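Local coordinates for exoglucanase A (Cellulomonas fimi, PDB 7CBD), which uses this family 6 catalytic domain to hydrolyse beta-1,4-glucosidic linkages of cellulose with inversion of anomeric configuration, releasing cellobiose from the non-reducing ends of the chains, at residues 14-22 with 65-76; 45-53 with 361-369. All coordinates share one frame; numbering follows the deposited sequence.

Contact 1: residues 14-22 with 65-76; sequences VQYVNPTWA and DGNGLKFHLDNA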
ATOM      1  N   VAL A  14     -11.134 -11.214 -11.903  1.00  8.54           N
ATOM      2  CA  VAL A  14     -11.608 -10.880 -10.571  1.00  8.80           C
ATOM      3  C   VAL A  14     -10.409 -10.894  -9.627  1.00  7.30           C
ATOM      4  O   VAL A  14      -9.336 -11.391  -9.963  1.00  8.87           O
ATOM      5  CB  VAL A  14     -12.728 -11.858 -10.116  1.00 11.38           C
ATOM      6  CG1 VAL A  14     -12.193 -13.270  -9.983  1.00 11.18           C
ATOM      7  CG2 VAL A  14     -13.409 -11.401  -8.844  1.00 16.95           C
ATOM      8  N   GLN A  15     -10.584 -10.347  -8.425  1.00  7.50           N
ATOM      9  CA  GLN A  15      -9.548 -10.363  -7.404  1.00  6.91           C
ATOM     10  C   GLN A  15     -10.005 -11.156  -6.182  1.00  7.22           C
ATOM     11  O   GLN A  15     -11.186 -11.154  -5.824  1.00  7.95           O
ATOM     12  CB  GLN A  15      -9.150  -8.943  -6.986  1.00  7.28           C
ATOM     13  CG  GLN A  15      -8.583  -8.118  -8.121  1.00  7.01           C
ATOM     14  CD  GLN A  15      -8.095  -6.765  -7.638  1.00  6.53           C
ATOM     15  OE1 GLN A  15      -7.333  -6.675  -6.673  1.00  7.31           O
ATOM     16  NE2 GLN A  15      -8.526  -5.705  -8.304  1.00  8.39           N
ATOM     17  N   TYR A  16      -9.053 -11.823  -5.533  1.00  6.64           N
ATOM     18  CA  TYR A  16      -9.346 -12.626  -4.348  1.00  6.47           C
ATOM     19  C   TYR A  16      -9.910 -11.774  -3.223  1.00  6.57           C
ATOM     20  O   TYR A  16      -9.370 -10.712  -2.907  1.00  7.51           O
ATOM     21  CB  TYR A  16      -8.053 -13.267  -3.854  1.00  7.25           C
ATOM     22  CG  TYR A  16      -8.158 -14.044  -2.554  1.00  6.08           C
ATOM     23  CD1 TYR A  16      -8.836 -15.249  -2.500  1.00  7.35           C
ATOM     24  CD2 TYR A  16      -7.537 -13.588  -1.392  1.00  6.31           C
ATOM     25  CE1 TYR A  16      -8.919 -15.976  -1.324  1.00  7.64           C
ATOM     26  CE2 TYR A  16      -7.605 -14.310  -0.208  1.00  6.94           C
ATOM     27  CZ  TYR A  16      -8.292 -15.511  -0.186  1.00  6.98           C
ATOM     28  OH  TYR A  16      -8.376 -16.260   0.969  1.00  7.91           O
ATOM     29  N   VAL A  17     -10.966 -12.272  -2.588  1.00  6.37           N
ATOM     30  CA  VAL A  17     -11.521 -11.665  -1.382  1.00  5.83           C
ATOM     31  C   VAL A  17     -11.148 -12.539  -0.188  1.00  6.70           C
ATOM     32  O   VAL A  17     -11.423 -13.749  -0.180  1.00  7.22           O
ATOM     33  CB  VAL A  17     -13.041 -11.466  -1.506  1.00  6.80           C
ATOM     34  CG1 VAL A  17     -13.612 -10.870  -0.231  1.00  7.94           C
ATOM     35  CG2 VAL A  17     -13.345 -10.567  -2.693  1.00  8.06           C
ATOM     36  N   ASN A  18     -10.513 -11.933   0.814  1.00  6.29           N
ATOM     37  CA  ASN A  18      -9.973 -12.634   1.971  1.00  6.54           C
ATOM     38  C   ASN A  18     -11.076 -12.853   3.000  1.00  7.33           C
ATOM     39  O   ASN A  18     -11.536 -11.889   3.624  1.00  7.15           O
ATOM     40  CB  ASN A  18      -8.826 -11.795   2.543  1.00  6.00           C
ATOM     41  CG  ASN A  18      -8.244 -12.367   3.818  1.00  6.53           C
ATOM     42  OD1 ASN A  18      -8.723 -13.367   4.351  1.00  7.96           O
ATOM     43  ND2 ASN A  18      -7.194 -11.727   4.313  1.00  7.33           N
ATOM     44  N   PRO A  19     -11.525 -14.097   3.213  1.00  7.41           N
ATOM     45  CA  PRO A  19     -12.649 -14.315   4.140  1.00  7.74           C
ATOM     46  C   PRO A  19     -12.321 -13.985   5.583  1.00  7.66           C
ATOM     47  O   PRO A  19     -13.238 -13.678   6.355  1.00  8.12           O
ATOM     48  CB  PRO A  19     -12.979 -15.801   3.960  1.00  9.32           C
ATOM     49  CG  PRO A  19     -11.693 -16.403   3.514  1.00 10.16           C
ATOM     50  CD  PRO A  19     -10.995 -15.361   2.673  1.00  8.54           C
ATOM     51  N   THR A  20     -11.045 -14.042   5.976  1.00  7.27           N
ATOM     52  CA  THR A  20     -10.675 -13.697   7.344  1.00  7.08           C
ATOM     53  C   THR A  20     -10.836 -12.201   7.581  1.00  6.99           C
ATOM     54  O   THR A  20     -11.417 -11.773   8.590  1.00  7.93           O
ATOM     55  CB  THR A  20      -9.240 -14.146   7.612  1.00  7.92           C
ATOM     56  OG1 THR A  20      -9.109 -15.530   7.259  1.00  8.87           O
ATOM     57  CG2 THR A  20      -8.865 -13.959   9.088  1.00  9.32           C
ATOM     58  N   TRP A  21     -10.350 -11.385   6.644  1.00  7.01           N
ATOM     59  CA  TRP A  21     -10.549  -9.945   6.754  1.00  7.38           C
ATOM     60  C   TRP A  21     -12.024  -9.588   6.604  1.00  6.93           C
ATOM     61  O   TRP A  21     -12.541  -8.741   7.342  1.00  7.40           O
ATOM     62  CB  TRP A  21      -9.685  -9.217   5.724  1.00  7.72           C
ATOM     63  CG  TRP A  21      -9.935  -7.738   5.667  1.00  6.74           C
ATOM     64  CD1 TRP A  21      -9.402  -6.773   6.479  1.00  7.33           C
ATOM     65  CD2 TRP A  21     -10.779  -7.058   4.735  1.00  6.82           C
ATOM     66  NE1 TRP A  21      -9.878  -5.532   6.108  1.00  7.05           N
ATOM     67  CE2 TRP A  21     -10.725  -5.684   5.041  1.00  6.76           C
ATOM     68  CE3 TRP A  21     -11.592  -7.483   3.676  1.00  7.00           C
ATOM     69  CZ2 TRP A  21     -11.437  -4.729   4.313  1.00  7.08           C
ATOM     70  CZ3 TRP A  21     -12.299  -6.538   2.961  1.00  7.90           C
ATOM     71  CH2 TRP A  21     -12.220  -5.177   3.283  1.00  7.15           C
ATOM     72  N   ALA A  22     -12.731 -10.257   5.689  1.00  7.22           N
ATOM     73  CA  ALA A  22     -14.158 -10.003   5.547  1.00  7.52           C
ATOM     74  C   ALA A  22     -14.890 -10.255   6.860  1.00  7.18           C
ATOM     75  O   ALA A  22     -15.779  -9.483   7.240  1.00  8.28           O
ATOM     76  CB  ALA A  22     -14.741 -10.871   4.432  1.00  8.86           C
ATOM     77  N   ASP A  65      -2.951 -13.924  13.541  1.00 18.62           N
ATOM     78  CA  ASP A  65      -3.551 -12.982  12.606  1.00 19.51           C
ATOM     79  C   ASP A  65      -4.067 -13.629  11.329  1.00 16.67           C
ATOM     80  O   ASP A  65      -4.734 -12.949  10.542  1.00 18.06           O
ATOM     81  CB  ASP A  65      -2.538 -11.891  12.229  1.00 24.29           C
ATOM     82  CG  ASP A  65      -2.186 -10.990  13.392  1.00 30.31           C
ATOM     83  OD1 ASP A  65      -2.550  -9.793  13.368  1.00 33.47           O
ATOM     84  OD2 ASP A  65      -1.543 -11.489  14.339  1.00 32.17           O
ATOM     85  N   GLY A  66      -3.795 -14.910  11.094  1.00 13.28           N
ATOM     86  CA  GLY A  66      -4.218 -15.501   9.835  1.00 11.76           C
ATOM     87  C   GLY A  66      -3.999 -16.997   9.799  1.00 11.30           C
ATOM     88  O   GLY A  66      -3.300 -17.573  10.637  1.00 11.36           O
ATOM     89  N   ASN A  67      -4.590 -17.617   8.783  1.00 11.12           N
ATOM     90  CA  ASN A  67      -4.684 -19.066   8.703  1.00 10.86           C
ATOM     91  C   ASN A  67      -3.625 -19.703   7.813  1.00 10.22           C
ATOM     92  O   ASN A  67      -3.711 -20.905   7.544  1.00 11.32           O
ATOM     93  CB  ASN A  67      -6.080 -19.468   8.232  1.00 12.88           C
ATOM     94  CG  ASN A  67      -7.160 -18.951   9.150  1.00 17.55           C
ATOM     95  OD1 ASN A  67      -6.930 -18.751  10.345  1.00 19.73           O
ATOM     96  ND2 ASN A  67      -8.345 -18.733   8.603  1.00 19.91           N
ATOM     97  N   GLY A  68      -2.644 -18.939   7.349  1.00  8.31           N
ATOM     98  CA  GLY A  68      -1.572 -19.471   6.537  1.00  6.97           C
ATOM     99  C   GLY A  68      -1.793 -19.249   5.050  1.00  7.43           C
ATOM    100  O   GLY A  68      -2.917 -19.078   4.566  1.00  7.33           O
ATOM    101  N   LEU A  69      -0.687 -19.284   4.308  1.00  6.78           N
ATOM    102  CA  LEU A  69      -0.735 -19.006   2.876  1.00  6.39           C
ATOM    103  C   LEU A  69      -1.520 -20.075   2.114  1.00  7.43           C
ATOM    104  O   LEU A  69      -2.263 -19.755   1.178  1.00  7.31           O
ATOM    105  CB  LEU A  69       0.688 -18.865   2.340  1.00  7.24           C
ATOM    106  CG  LEU A  69       0.825 -18.609   0.839  1.00  8.41           C
ATOM    107  CD1 LEU A  69       0.014 -17.381   0.403  1.00  9.29           C
ATOM    108  CD2 LEU A  69       2.294 -18.459   0.476  1.00  9.55           C
ATOM    109  N   LYS A  70      -1.374 -21.349   2.487  1.00  7.42           N
ATOM    110  CA  LYS A  70      -2.072 -22.400   1.751  1.00  7.35           C
ATOM    111  C   LYS A  70      -3.584 -22.208   1.816  1.00  7.57           C
ATOM    112  O   LYS A  70      -4.287 -22.402   0.818  1.00  7.90           O
ATOM    113  CB  LYS A  70      -1.692 -23.779   2.290  1.00  9.26           C
ATOM    114  CG  LYS A  70      -2.524 -24.916   1.677  1.00 11.91           C
ATOM    115  CD  LYS A  70      -1.983 -26.285   2.094  1.00 13.28           C
ATOM    116  CE  LYS A  70      -3.064 -27.368   2.147  1.00 17.48           C
ATOM    117  NZ  LYS A  70      -3.847 -27.521   0.900  1.00 17.49           N
ATOM    118  N   PHE A  71      -4.097 -21.830   2.991  1.00  7.24           N
ATOM    119  CA  PHE A  71      -5.516 -21.530   3.158  1.00  7.76           C
ATOM    120  C   PHE A  71      -5.990 -20.549   2.094  1.00  7.03           C
ATOM    121  O   PHE A  71      -6.990 -20.792   1.408  1.00  7.49           O
ATOM    122  CB  PHE A  71      -5.717 -20.972   4.574  1.00  8.44           C
ATOM    123  CG  PHE A  71      -7.066 -20.342   4.824  1.00  9.09           C
ATOM    124  CD1 PHE A  71      -8.185 -21.124   5.075  1.00 10.25           C
ATOM    125  CD2 PHE A  71      -7.199 -18.963   4.875  1.00 10.16           C
ATOM    126  CE1 PHE A  71      -9.419 -20.539   5.342  1.00 11.02           C
ATOM    127  CE2 PHE A  71      -8.426 -18.370   5.142  1.00 10.71           C
ATOM    128  CZ  PHE A  71      -9.537 -19.159   5.372  1.00 10.62           C
ATOM    129  N   HIS A  72      -5.254 -19.450   1.911  1.00  7.51           N
ATOM    130  CA  HIS A  72      -5.662 -18.430   0.946  1.00  6.76           C
ATOM    131  C   HIS A  72      -5.543 -18.916  -0.493  1.00  6.96           C
ATOM    132  O   HIS A  72      -6.413 -18.626  -1.322  1.00  7.90           O
ATOM    133  CB  HIS A  72      -4.855 -17.154   1.163  1.00  7.15           C
ATOM    134  CG  HIS A  72      -5.141 -16.503   2.473  1.00  7.40           C
ATOM    135  ND1 HIS A  72      -6.352 -15.913   2.761  1.00  8.58           N
ATOM    136  CD2 HIS A  72      -4.389 -16.392   3.592  1.00  8.76           C
ATOM    137  CE1 HIS A  72      -6.326 -15.444   3.995  1.00  8.43           C
ATOM    138  NE2 HIS A  72      -5.149 -15.728   4.524  1.00  9.09           N
ATOM    139  N   LEU A  73      -4.468 -19.634  -0.820  1.00  7.28           N
ATOM    140  CA  LEU A  73      -4.318 -20.143  -2.182  1.00  7.28           C
ATOM    141  C   LEU A  73      -5.440 -21.115  -2.532  1.00  5.89           C
ATOM    142  O   LEU A  73      -6.014 -21.051  -3.632  1.00  7.12           O
ATOM    143  CB  LEU A  73      -2.947 -20.791  -2.351  1.00  7.68           C
ATOM    144  CG  LEU A  73      -1.775 -19.819  -2.243  1.00  7.54           C
ATOM    145  CD1 LEU A  73      -0.484 -20.597  -2.078  1.00  8.40           C
ATOM    146  CD2 LEU A  73      -1.713 -18.948  -3.479  1.00  8.00           C
ATOM    147  N   ASP A  74      -5.781 -22.013  -1.602  1.00  6.46           N
ATOM    148  CA  ASP A  74      -6.903 -22.924  -1.818  1.00  7.10           C
ATOM    149  C   ASP A  74      -8.215 -22.160  -1.975  1.00  6.85           C
ATOM    150  O   ASP A  74      -9.035 -22.485  -2.846  1.00  7.76           O
ATOM    151  CB  ASP A  74      -7.015 -23.904  -0.654  1.00  8.39           C
ATOM    152  CG  ASP A  74      -5.870 -24.899  -0.598  1.00  9.72           C
ATOM    153  OD1 ASP A  74      -5.172 -25.108  -1.619  1.00 10.56           O
ATOM    154  OD2 ASP A  74      -5.676 -25.484   0.495  1.00 10.57           O
ATOM    155  N   ASN A  75      -8.443 -21.147  -1.130  1.00  7.07           N
ATOM    156  CA  ASN A  75      -9.643 -20.325  -1.276  1.00  7.75           C
ATOM    157  C   ASN A  75      -9.665 -19.647  -2.634  1.00  6.99           C
ATOM    158  O   ASN A  75     -10.721 -19.537  -3.267  1.00  7.81           O
ATOM    159  CB  ASN A  75      -9.693 -19.242  -0.204  1.00  7.99           C
ATOM    160  CG  ASN A  75      -9.834 -19.788   1.192  1.00  9.75           C
ATOM    161  OD1 ASN A  75     -10.222 -20.938   1.398  1.00 10.41           O
ATOM    162  ND2 ASN A  75      -9.511 -18.950   2.179  1.00 10.25           N
ATOM    163  N   ALA A  76      -8.510 -19.142  -3.072  1.00  6.77           N
ATOM    164  CA  ALA A  76      -8.437 -18.452  -4.352  1.00  6.72           C
ATOM    165  C   ALA A  76      -8.785 -19.379  -5.511  1.00  6.95           C
ATOM    166  O   ALA A  76      -9.484 -18.964  -6.444  1.00  7.44           O
ATOM    167  CB  ALA A  76      -7.055 -17.825  -4.546  1.00  6.87           C
TER
HETATM  168  O   HOH W   1      -6.306 -15.876   7.277  1.00  9.46           O
HETATM  169  O   HOH W   2     -10.893 -17.010   8.517  1.00 19.75           O

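Contact 2: residues 45-53 with 361-369; sequences VAGQPTAVW and FVWIKPPGE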
ATOM      1  N   VAL A  45     -17.998  -2.869   2.380  1.00  6.77           N
ATOM      2  CA  VAL A  45     -16.539  -2.943   2.383  1.00  7.23           C
ATOM      3  C   VAL A  45     -16.067  -4.390   2.481  1.00  7.38           C
ATOM      4  O   VAL A  45     -15.071  -4.776   1.850  1.00  7.69           O
ATOM      5  CB  VAL A  45     -15.985  -2.067   3.521  1.00  7.37           C
ATOM      6  CG1 VAL A  45     -14.490  -2.291   3.725  1.00  7.08           C
ATOM      7  CG2 VAL A  45     -16.269  -0.600   3.242  1.00  8.04           C
ATOM      8  N   ALA A  46     -16.778  -5.214   3.258  1.00  7.81           N
ATOM      9  CA  ALA A  46     -16.384  -6.606   3.487  1.00  8.20           C
ATOM     10  C   ALA A  46     -16.359  -7.445   2.214  1.00  8.09           C
ATOM     11  O   ALA A  46     -15.718  -8.504   2.193  1.00  9.63           O
ATOM     12  CB  ALA A  46     -17.322  -7.253   4.510  1.00  8.99           C
ATOM     13  N   GLY A  47     -17.037  -7.009   1.156  1.00  7.27           N
ATOM     14  CA  GLY A  47     -17.022  -7.745  -0.087  1.00  7.18           C
ATOM     15  C   GLY A  47     -15.875  -7.417  -1.012  1.00  6.97           C
ATOM     16  O   GLY A  47     -15.779  -8.010  -2.089  1.00  7.93           O
ATOM     17  N   GLN A  48     -14.991  -6.497  -0.626  1.00  7.22           N
ATOM     18  CA  GLN A  48     -13.942  -6.027  -1.522  1.00  7.06           C
ATOM     19  C   GLN A  48     -12.651  -6.826  -1.353  1.00  6.32           C
ATOM     20  O   GLN A  48     -12.374  -7.350  -0.273  1.00  6.44           O
ATOM     21  CB  GLN A  48     -13.666  -4.552  -1.255  1.00  8.16           C
ATOM     22  CG  GLN A  48     -14.862  -3.691  -1.624  1.00  9.31           C
ATOM     23  CD  GLN A  48     -15.218  -3.853  -3.087  1.00 10.63           C
ATOM     24  OE1 GLN A  48     -14.377  -3.629  -3.949  1.00 12.10           O
ATOM     25  NE2 GLN A  48     -16.449  -4.285  -3.372  1.00 12.65           N
ATOM     26  N   PRO A  49     -11.855  -6.921  -2.424  1.00  6.28           N
ATOM     27  CA  PRO A  49     -10.612  -7.708  -2.386  1.00  6.27           C
ATOM     28  C   PRO A  49      -9.462  -6.925  -1.761  1.00  6.36           C
ATOM     29  O   PRO A  49      -9.225  -5.763  -2.105  1.00  7.08           O
ATOM     30  CB  PRO A  49     -10.333  -7.986  -3.869  1.00  6.65           C
ATOM     31  CG  PRO A  49     -10.885  -6.787  -4.561  1.00  6.92           C
ATOM     32  CD  PRO A  49     -12.126  -6.389  -3.773  1.00  7.13           C
ATOM     33  N   THR A  50      -8.725  -7.586  -0.866  1.00  5.93           N
ATOM     34  CA  THR A  50      -7.556  -7.021  -0.203  1.00  5.41           C
ATOM     35  C   THR A  50      -6.399  -8.007  -0.299  1.00  5.82           C
ATOM     36  O   THR A  50      -6.596  -9.217  -0.446  1.00  6.98           O
ATOM     37  CB  THR A  50      -7.836  -6.739   1.284  1.00  6.17           C
ATOM     38  OG1 THR A  50      -8.314  -7.934   1.919  1.00  6.33           O
ATOM     39  CG2 THR A  50      -8.862  -5.633   1.452  1.00  6.93           C
ATOM     40  N   ALA A  51      -5.181  -7.484  -0.193  1.00  5.14           N
ATOM     41  CA  ALA A  51      -4.007  -8.337  -0.271  1.00  5.77           C
ATOM     42  C   ALA A  51      -3.780  -9.075   1.040  1.00  5.69           C
ATOM     43  O   ALA A  51      -4.086  -8.574   2.128  1.00  6.35           O
ATOM     44  CB  ALA A  51      -2.765  -7.519  -0.609  1.00  6.22           C
ATOM     45  N   VAL A  52      -3.217 -10.273   0.921  1.00  5.60           N
ATOM     46  CA  VAL A  52      -2.775 -11.052   2.069  1.00  5.71           C
ATOM     47  C   VAL A  52      -1.296 -10.769   2.293  1.00  5.18           C
ATOM     48  O   VAL A  52      -0.477 -10.932   1.378  1.00  6.35           O
ATOM     49  CB  VAL A  52      -3.027 -12.551   1.839  1.00  6.58           C
ATOM     50  CG1 VAL A  52      -2.373 -13.370   2.945  1.00  8.13           C
ATOM     51  CG2 VAL A  52      -4.524 -12.814   1.758  1.00  7.13           C
ATOM     52  N   TRP A  53      -0.948 -10.345   3.506  1.00  5.77           N
ATOM     53  CA  TRP A  53       0.416  -9.938   3.833  1.00  6.32           C
ATOM     54  C   TRP A  53       1.158 -11.092   4.493  1.00  6.20           C
ATOM     55  O   TRP A  53       0.738 -11.586   5.545  1.00  7.71           O
ATOM     56  CB  TRP A  53       0.409  -8.748   4.793  1.00  6.51           C
ATOM     57  CG  TRP A  53      -0.016  -7.461   4.162  1.00  6.07           C
ATOM     58  CD1 TRP A  53      -1.238  -7.176   3.605  1.00  6.43           C
ATOM     59  CD2 TRP A  53       0.780  -6.276   4.017  1.00  5.60           C
ATOM     60  NE1 TRP A  53      -1.248  -5.880   3.131  1.00  6.61           N
ATOM     61  CE2 TRP A  53      -0.023  -5.311   3.370  1.00  5.95           C
ATOM     62  CE3 TRP A  53       2.087  -5.934   4.374  1.00  6.46           C
ATOM     63  CZ2 TRP A  53       0.450  -4.036   3.062  1.00  5.79           C
ATOM     64  CZ3 TRP A  53       2.546  -4.664   4.072  1.00  6.87           C
ATOM     65  CH2 TRP A  53       1.731  -3.731   3.428  1.00  6.79           C
ATOM     66  N   PHE A 361      -6.633  -0.468  -9.813  1.00  6.49           N
ATOM     67  CA  PHE A 361      -6.612  -0.027  -8.423  1.00  6.18           C
ATOM     68  C   PHE A 361      -6.794  -1.264  -7.554  1.00  6.27           C
ATOM     69  O   PHE A 361      -7.590  -2.156  -7.880  1.00  6.53           O
ATOM     70  CB  PHE A 361      -7.733   0.976  -8.129  1.00  6.16           C
ATOM     71  CG  PHE A 361      -7.604   2.269  -8.880  1.00  7.76           C
ATOM     72  CD1 PHE A 361      -6.359   2.839  -9.094  1.00  7.45           C
ATOM     73  CD2 PHE A 361      -8.730   2.923  -9.363  1.00  9.48           C
ATOM     74  CE1 PHE A 361      -6.234   4.028  -9.784  1.00  8.87           C
ATOM     75  CE2 PHE A 361      -8.612   4.122 -10.054  1.00  9.77           C
ATOM     76  CZ  PHE A 361      -7.361   4.669 -10.272  1.00  9.49           C
ATOM     77  N   VAL A 362      -6.043  -1.315  -6.452  1.00  5.56           N
ATOM     78  CA  VAL A 362      -6.015  -2.461  -5.555  1.00  5.46           C
ATOM     79  C   VAL A 362      -6.069  -1.941  -4.128  1.00  5.03           C
ATOM     80  O   VAL A 362      -5.709  -0.795  -3.850  1.00  6.05           O
ATOM     81  CB  VAL A 362      -4.745  -3.319  -5.762  1.00  5.72           C
ATOM     82  CG1 VAL A 362      -4.838  -4.118  -7.045  1.00  7.28           C
ATOM     83  CG2 VAL A 362      -3.516  -2.416  -5.800  1.00  6.64           C
ATOM     84  N   TRP A 363      -6.522  -2.798  -3.214  1.00  5.04           N
ATOM     85  CA  TRP A 363      -6.406  -2.549  -1.774  1.00  5.18           C
ATOM     86  C   TRP A 363      -5.308  -3.473  -1.270  1.00  5.23           C
ATOM     87  O   TRP A 363      -5.553  -4.651  -0.980  1.00  6.13           O
ATOM     88  CB  TRP A 363      -7.719  -2.797  -1.045  1.00  6.22           C
ATOM     89  CG  TRP A 363      -8.731  -1.726  -1.257  1.00  5.80           C
ATOM     90  CD1 TRP A 363      -8.618  -0.618  -2.057  1.00  5.83           C
ATOM     91  CD2 TRP A 363     -10.023  -1.655  -0.649  1.00  6.00           C
ATOM     92  NE1 TRP A 363      -9.770   0.141  -1.972  1.00  6.12           N
ATOM     93  CE2 TRP A 363     -10.649  -0.483  -1.123  1.00  5.72           C
ATOM     94  CE3 TRP A 363     -10.713  -2.476   0.247  1.00  6.24           C
ATOM     95  CZ2 TRP A 363     -11.936  -0.112  -0.727  1.00  6.89           C
ATOM     96  CZ3 TRP A 363     -11.990  -2.110   0.638  1.00  6.86           C
ATOM     97  CH2 TRP A 363     -12.589  -0.936   0.149  1.00  7.13           C
ATOM     98  N   ILE A 364      -4.087  -2.946  -1.189  1.00  5.56           N
ATOM     99  CA  ILE A 364      -2.984  -3.750  -0.680  1.00  5.72           C
ATOM    100  C   ILE A 364      -3.025  -3.789   0.843  1.00  5.12           C
ATOM    101  O   ILE A 364      -3.180  -4.852   1.449  1.00  6.12           O
ATOM    102  CB  ILE A 364      -1.627  -3.278  -1.238  1.00  5.71           C
ATOM    103  CG1 ILE A 364      -1.618  -3.302  -2.773  1.00  5.72           C
ATOM    104  CG2 ILE A 364      -0.519  -4.158  -0.702  1.00  5.60           C
ATOM    105  CD1 ILE A 364      -1.930  -4.661  -3.400  1.00  6.51           C
ATOM    106  N   LYS A 365      -2.938  -2.632   1.487  1.00  5.80           N
ATOM    107  CA  LYS A 365      -3.216  -2.578   2.920  1.00  5.88           C
ATOM    108  C   LYS A 365      -4.701  -2.858   3.143  1.00  5.42           C
ATOM    109  O   LYS A 365      -5.542  -2.271   2.457  1.00  7.09           O
ATOM    110  CB  LYS A 365      -2.886  -1.189   3.446  1.00  7.35           C
ATOM    111  CG  LYS A 365      -3.154  -1.013   4.928  1.00  8.64           C
ATOM    112  CD  LYS A 365      -2.133  -1.761   5.770  1.00  9.82           C
ATOM    113  CE  LYS A 365      -2.376  -1.517   7.257  1.00 12.08           C
ATOM    114  NZ  LYS A 365      -1.290  -2.065   8.119  1.00 13.34           N
ATOM    115  N   PRO A 366      -5.071  -3.736   4.076  1.00  5.63           N
ATOM    116  CA  PRO A 366      -6.506  -3.987   4.327  1.00  5.86           C
ATOM    117  C   PRO A 366      -7.079  -2.933   5.257  1.00  5.65           C
ATOM    118  O   PRO A 366      -6.595  -2.772   6.390  1.00  6.06           O
ATOM    119  CB  PRO A 366      -6.515  -5.374   4.994  1.00  6.25           C
ATOM    120  CG  PRO A 366      -5.122  -5.963   4.721  1.00  6.89           C
ATOM    121  CD  PRO A 366      -4.229  -4.742   4.744  1.00  5.53           C
ATOM    122  N   PRO A 367      -8.097  -2.190   4.820  1.00  6.15           N
ATOM    123  CA  PRO A 367      -8.678  -1.164   5.694  1.00  6.40           C
ATOM    124  C   PRO A 367      -9.104  -1.746   7.031  1.00  6.72           C
ATOM    125  O   PRO A 367      -9.723  -2.810   7.101  1.00  7.04           O
ATOM    126  CB  PRO A 367      -9.882  -0.654   4.891  1.00  7.41           C
ATOM    127  CG  PRO A 367      -9.487  -0.889   3.461  1.00  6.40           C
ATOM    128  CD  PRO A 367      -8.698  -2.174   3.469  1.00  6.78           C
ATOM    129  N   GLY A 368      -8.759  -1.030   8.105  1.00  5.83           N
ATOM    130  CA  GLY A 368      -9.058  -1.457   9.451  1.00  6.88           C
ATOM    131  C   GLY A 368      -7.872  -2.013  10.210  1.00  7.06           C
ATOM    132  O   GLY A 368      -7.897  -2.027  11.447  1.00  8.34           O
ATOM    133  N   GLU A 369      -6.830  -2.465   9.509  1.00  5.89           N
ATOM    134  CA  GLU A 369      -5.635  -2.957  10.178  1.00  6.51           C
ATOM    135  C   GLU A 369      -4.717  -1.792  10.530  1.00  6.86           C
ATOM    136  O   GLU A 369      -4.435  -0.930   9.690  1.00  7.41           O
ATOM    137  CB  GLU A 369      -4.913  -3.962   9.280  1.00  7.47           C
ATOM    138  CG  GLU A 369      -5.712  -5.248   9.127  1.00  7.80           C
ATOM    139  CD  GLU A 369      -5.014  -6.335   8.337  1.00  8.35           C
ATOM    140  OE1 GLU A 369      -3.845  -6.162   7.937  1.00  9.41           O
ATOM    141  OE2 GLU A 369      -5.657  -7.377   8.131  1.00  9.21           O
TER
HETATM  142  O   HOH W   3      -7.388  -5.311  -4.218  1.00  8.19           O

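Contact 1: residues 14-22 with 65-76
Tyr16 lies nearest Ala76 along the backbone, their CA atoms 5.9 Å apart; Asn18 then faces His72, and Thr20 faces Gly66. Residues 14-22 leave a short strand and enter a helix at Pro19, while residues 65-76 run from a loop into helix 69-83, so the two pieces pass in opposite directions. Tyr16 carries the contact. With CG anti to the backbone N (chi1 175°), its ring reaches the side of helix 69-83, and the phenol oxygen is held twice: Tyr16 OH shares a hydrogen bond of 2.7 Å with His72 ND1 and accepts one of 3.2 Å from Asn75 ND2. The latter is nearly straight (164°) and lies in the Asn75 amide plane, which is almost coplanar with the phenol. The imidazole meets the phenol rim to rim, their planes 87° apart. Farther down the ring, Tyr16 CD1 packs on Ala76 CB at 3.7 Å. At the next atom of the imidazole edge, Asn18 OD1 lies 3.2 Å from His72 CE1. Asn18 OD1 also caps helix 19-30: Thr20 N donates to it at 2.9 Å, Trp21 N only weakly. Nearer the surface, Pro19 CG touches Phe71 CZ, and water 1 links Thr20 OG1 to Asn67 N. A second water joins that hydroxyl, at 2.6 Å, to Asn67 ND2 by a weaker bond. Inward, Phe89 meets Tyr16 edge-to-face and Val52 touches Tyr16, Asn18 and His72. An N-capped helix start and the loop before it thus pack on helix 69-83, at the periphery of the distorted alpha/beta barrel of family 6 glycoside hydrolases.

Contact 2: residues 45-53 with 361-369
Trp363 brings CZ3 of its indole within 3.5 Å of Gln48 CB, which approaches obliquely; Val45 CG1 and Thr50 CG2 meet the ring at its edge. Pro367 CG sits over one face, offset toward its rim, and Trp363 NE1 is engaged by Arg344 O. Beside the indole, water 3 bridges the backbones, donating to Pro49 O and accepting from Trp363 N. Ala51 N then donates to Trp363 O (3.0 Å), the same oxygen that Thr50 CA approaches at 3.2 Å in a CA-H...O contact. Here the end of strand 358-362 lies beside the entry to strand 52-54, across the gap between the terminal strands of the family 6 distorted barrel, on the active-site side. Trp53, its CG anti to the carbonyl carbon (chi1 -72°), turns its pyrrole N-H to the loop: Trp53 NE1 donates to Ile364 O at 2.8 Å, with the oxygen close to the indole plane but the N-H well above the carbonyl plane. The indole also packs on Ile364 CG2 through CZ2, 3.9 Å away, and on Pro366 CD. Between Trp53 and the predicted active-site residue Asp371 runs Lys365, whose NZ donates to Ser370 O and makes a long, weak ion pair with Asp371.

How the contacts relate
From the N terminus, the chain passes strand 14-15 and enters helix 19-30, then reaches residues 45-53 before contact 1 closes on residues 65-76, a loop of 42 intervening residues. Contact 2 opens inside that loop and closes only at 361-369, after most of the barrel strands, so the two closures cross rather than nest. Contact 1 joins the loop after strand 14-15 and the start of helix 19-30 to helix 69-83; contact 2 brings the early strand 52-54 to the end of strand 358-362. They meet directly: Trp21 probably hydrogen-bonds through NE1 to Pro367 O, its ring packs against the carbonyl oxygens of Val45 and Gln48, and Tyr16 O abuts Pro49.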